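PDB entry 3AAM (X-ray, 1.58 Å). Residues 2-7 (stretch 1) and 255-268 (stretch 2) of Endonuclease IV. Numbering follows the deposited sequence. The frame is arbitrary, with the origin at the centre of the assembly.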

# COMPACT_ATOMS: atom_id res chain seq x y z
N PRO A 2 13.14 7.25 -7.70
CA PRO A 2 12.05 6.66 -6.90
C PRO A 2 12.52 5.45 -6.09
O PRO A 2 13.33 4.65 -6.56
CB PRO A 2 10.96 6.26 -7.88
CG PRO A 2 11.78 5.99 -9.14
CD PRO A 2 12.85 7.09 -9.14
N ARG A 3 11.99 5.32 -4.88
CA ARG A 3 12.34 4.21 -4.00
C ARG A 3 11.48 3.00 -4.34
O ARG A 3 10.34 3.15 -4.80
CB ARG A 3 12.16 4.63 -2.54
CG ARG A 3 13.21 5.64 -2.08
CD ARG A 3 12.94 6.18 -0.69
NE ARG A 3 14.04 7.02 -0.22
CZ ARG A 3 15.18 6.55 0.28
NH1 ARG A 3 15.39 5.25 0.38
NH2 ARG A 3 16.13 7.40 0.67
N TYR A 4 12.02 1.81 -4.11
CA TYR A 4 11.30 0.58 -4.43
C TYR A 4 11.51 -0.51 -3.40
O TYR A 4 12.55 -0.59 -2.74
CB TYR A 4 11.75 0.08 -5.81
CG TYR A 4 13.22 -0.28 -5.85
CD1 TYR A 4 13.64 -1.58 -5.58
CD2 TYR A 4 14.19 0.70 -6.07
CE1 TYR A 4 15.00 -1.90 -5.53
CE2 TYR A 4 15.55 0.39 -6.02
CZ TYR A 4 15.94 -0.92 -5.75
OH TYR A 4 17.28 -1.22 -5.69
N GLY A 5 10.52 -1.38 -3.27
CA GLY A 5 10.63 -2.46 -2.31
C GLY A 5 9.53 -3.50 -2.45
O GLY A 5 8.68 -3.42 -3.34
N PHE A 6 9.56 -4.46 -1.53
CA PHE A 6 8.59 -5.55 -1.50
C PHE A 6 7.89 -5.56 -0.16
O PHE A 6 8.20 -4.77 0.74
CB PHE A 6 9.27 -6.92 -1.61
CG PHE A 6 10.14 -7.10 -2.82
CD1 PHE A 6 9.68 -6.74 -4.08
CD2 PHE A 6 11.39 -7.70 -2.70
CE1 PHE A 6 10.46 -6.99 -5.21
CE2 PHE A 6 12.17 -7.96 -3.82
CZ PHE A 6 11.71 -7.60 -5.08
N HIS A 7 6.94 -6.48 -0.03
CA HIS A 7 6.26 -6.68 1.23
C HIS A 7 7.08 -7.78 1.89
O HIS A 7 7.23 -8.88 1.32
CB HIS A 7 4.82 -7.15 1.01
CG HIS A 7 4.03 -7.20 2.28
ND1 HIS A 7 4.28 -8.13 3.28
CD2 HIS A 7 3.04 -6.41 2.75
CE1 HIS A 7 3.48 -7.89 4.30
NE2 HIS A 7 2.72 -6.86 4.00
N GLU A 255 11.88 -15.27 -7.43
CA GLU A 255 10.93 -14.18 -7.66
C GLU A 255 11.53 -12.81 -7.35
O GLU A 255 11.38 -11.86 -8.12
CB GLU A 255 9.67 -14.38 -6.82
CG GLU A 255 8.87 -15.63 -7.18
CD GLU A 255 9.26 -16.85 -6.36
OE1 GLU A 255 10.42 -16.93 -5.90
OE2 GLU A 255 8.40 -17.74 -6.19
N ASP A 256 12.22 -12.72 -6.22
CA ASP A 256 12.84 -11.47 -5.82
C ASP A 256 13.92 -11.04 -6.81
O ASP A 256 14.00 -9.88 -7.18
CB ASP A 256 13.46 -11.59 -4.42
CG ASP A 256 12.43 -11.81 -3.32
OD1 ASP A 256 11.21 -11.82 -3.60
OD2 ASP A 256 12.85 -11.97 -2.16
N ALA A 257 14.75 -11.99 -7.26
CA ALA A 257 15.81 -11.66 -8.20
C ALA A 257 15.24 -11.07 -9.48
O ALA A 257 15.77 -10.09 -10.01
CB ALA A 257 16.64 -12.91 -8.52
N TRP A 258 14.17 -11.68 -9.98
CA TRP A 258 13.50 -11.21 -11.20
C TRP A 258 13.01 -9.77 -11.02
O TRP A 258 13.34 -8.88 -11.80
CB TRP A 258 12.32 -12.13 -11.53
CG TRP A 258 11.45 -11.67 -12.69
CD1 TRP A 258 10.60 -10.60 -12.71
CD2 TRP A 258 11.34 -12.29 -13.98
NE1 TRP A 258 9.98 -10.51 -13.93
CE2 TRP A 258 10.41 -11.53 -14.73
CE3 TRP A 258 11.94 -13.41 -14.58
CZ2 TRP A 258 10.07 -11.85 -16.04
CZ3 TRP A 258 11.60 -13.73 -15.89
CH2 TRP A 258 10.67 -12.95 -16.60
N ASN A 259 12.22 -9.55 -9.98
CA ASN A 259 11.68 -8.23 -9.73
C ASN A 259 12.73 -7.17 -9.47
O ASN A 259 12.60 -6.04 -9.94
CB ASN A 259 10.68 -8.31 -8.58
CG ASN A 259 9.43 -9.08 -8.96
OD1 ASN A 259 8.95 -9.94 -8.21
ND2 ASN A 259 8.88 -8.78 -10.14
N LEU A 260 13.77 -7.50 -8.72
CA LEU A 260 14.82 -6.52 -8.44
C LEU A 260 15.58 -6.16 -9.71
O LEU A 260 15.95 -5.01 -9.92
CB LEU A 260 15.78 -7.05 -7.37
CG LEU A 260 15.19 -7.13 -5.96
CD1 LEU A 260 16.17 -7.79 -5.02
CD2 LEU A 260 14.84 -5.72 -5.49
N ARG A 261 15.81 -7.15 -10.58
CA ARG A 261 16.51 -6.88 -11.82
C ARG A 261 15.69 -5.94 -12.70
O ARG A 261 16.24 -5.06 -13.37
CB ARG A 261 16.83 -8.20 -12.54
CG ARG A 261 18.08 -8.89 -11.97
CD ARG A 261 18.10 -10.37 -12.29
NE ARG A 261 18.00 -10.63 -13.72
CZ ARG A 261 19.01 -10.62 -14.57
NH1 ARG A 261 20.24 -10.36 -14.15
NH2 ARG A 261 18.80 -10.87 -15.86
N VAL A 262 14.37 -6.09 -12.69
CA VAL A 262 13.52 -5.20 -13.49
C VAL A 262 13.48 -3.80 -12.87
O VAL A 262 13.63 -2.80 -13.57
CB VAL A 262 12.10 -5.78 -13.64
CG1 VAL A 262 11.23 -4.82 -14.44
CG2 VAL A 262 12.17 -7.13 -14.35
N PHE A 263 13.28 -3.71 -11.56
CA PHE A 263 13.24 -2.41 -10.87
C PHE A 263 14.53 -1.64 -11.14
O PHE A 263 14.50 -0.47 -11.48
CB PHE A 263 13.13 -2.58 -9.35
CG PHE A 263 11.72 -2.52 -8.82
CD1 PHE A 263 10.89 -1.44 -9.13
CD2 PHE A 263 11.25 -3.51 -7.96
CE1 PHE A 263 9.61 -1.36 -8.57
CE2 PHE A 263 9.97 -3.43 -7.40
CZ PHE A 263 9.15 -2.36 -7.71
N ARG A 264 15.65 -2.32 -10.98
CA ARG A 264 16.94 -1.69 -11.17
C ARG A 264 17.24 -1.31 -12.61
O ARG A 264 17.89 -0.29 -12.86
CB ARG A 264 18.03 -2.59 -10.57
CG ARG A 264 17.99 -2.52 -9.06
CD ARG A 264 18.59 -3.72 -8.35
NE ARG A 264 18.42 -3.56 -6.91
CZ ARG A 264 18.73 -4.47 -6.00
NH1 ARG A 264 19.22 -5.65 -6.37
NH2 ARG A 264 18.54 -4.20 -4.71
N ALA A 265 16.76 -2.11 -13.56
CA ALA A 265 16.98 -1.79 -14.97
C ALA A 265 16.21 -0.51 -15.27
O ALA A 265 16.70 0.39 -15.94
CB ALA A 265 16.49 -2.92 -15.85
N TRP A 266 14.99 -0.44 -14.75
CA TRP A 266 14.16 0.74 -14.96
C TRP A 266 14.77 1.96 -14.31
O TRP A 266 14.81 3.03 -14.91
CB TRP A 266 12.75 0.51 -14.41
CG TRP A 266 11.94 -0.46 -15.19
CD1 TRP A 266 12.25 -1.00 -16.40
CD2 TRP A 266 10.67 -1.01 -14.82
NE1 TRP A 266 11.26 -1.85 -16.81
CE2 TRP A 266 10.27 -1.87 -15.86
CE3 TRP A 266 9.83 -0.85 -13.71
CZ2 TRP A 266 9.06 -2.58 -15.83
CZ3 TRP A 266 8.63 -1.55 -13.68
CH2 TRP A 266 8.26 -2.41 -14.73
N LEU A 267 15.25 1.80 -13.08
CA LEU A 267 15.84 2.92 -12.35
C LEU A 267 17.00 3.56 -13.12
O LEU A 267 17.19 4.78 -13.04
CB LEU A 267 16.30 2.46 -10.97
CG LEU A 267 16.60 3.55 -9.94
CD1 LEU A 267 15.40 4.48 -9.78
CD2 LEU A 267 16.95 2.90 -8.61
N GLU A 268 17.75 2.75 -13.86
CA GLU A 268 18.88 3.26 -14.64
C GLU A 268 18.41 4.12 -15.80
O GLU A 268 19.19 4.88 -16.38
CB GLU A 268 19.71 2.11 -15.22
CG GLU A 268 20.62 1.39 -14.26
CD GLU A 268 21.52 0.40 -14.98
OE1 GLU A 268 21.00 -0.48 -15.68
OE2 GLU A 268 22.76 0.52 -14.85

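The only hydrogen bonds across this largely apolar contact converge on one phenolic oxygen. Arg 264 NE lies 2.9 Å from Tyr 4 OH with an N-H...O angle of 170°, close to ideal; Arg 264 NH2 to Tyr 4 OH, at 3.4 Å and 135°, is a weak second bond. Both nitrogens donate, so the hydroxyl is the acceptor, and it sits at the guanidinium edge, near its plane, where the N-H bonds point. The CA-to-CB bond of Arg 264 runs sideways to the strand, but a chain with chi1 at m and chi2 and chi3 at t brings its end nearer. NH2 is also hydrogen-bonded elsewhere in the structure.

The frame for this is a strand running antiparallel to a helix, with 173° between their directions and axes 9.8 Å apart at closest approach. The register follows: Pro 2 has its nearest CA at Leu 267, Tyr 4 at Phe 263 and Phe 6 at Asp 256. Alternation along the strand sends the CB atoms of Tyr 4 and Phe 6 toward the helix and that of Arg 3 away from it; Arg 3 loses no area to the helix.

Tyr 4 gives up 132 Å², the largest share of any residue here. With chi1 at 63° (p), the long axis of the ring crosses the helix and its width, CE1 to CE2, lies along it, so that Tyr 4 CE1 meets Leu 260 CD2 at 3.8 Å, near the ring plane, and Tyr 4 CE2 meets Leu 267 CD2 at 3.9 Å. A tyrosine suits this place because its ring packs among apolar groups while its hydroxyl reaches the arginine. Its CB stands over the face of Phe 263, 3.8 Å from the ring centroid and 12° off the normal, a CH-pi contact. The two rings themselves are slid apart: their centroids are 5.2 Å apart and their planes 29° from parallel, so they barely overlap.

Phe 6 covers the earlier helical turns. Its CZ is 3.6 Å from Leu 260 CG, and its CE1 is 3.6 Å from Asn 259 CB and 4.2 Å from Phe 263 CE2, so that Phe 6 CE1 sits at the edge of the Phe 263 ring, near its plane. Leu 260 therefore touches both strand aromatics, its branched end coming nearer than its sideways CB would suggest. Asp 256 lies beside Phe 6, yet both its carboxylate oxygens are hydrogen-bonded elsewhere in the structure.

At the other end, Pro 2 CD packs 3.7 Å from Leu 267 CD1, extending the apolar surface. In all, 510 Å² is buried, summed over both sides.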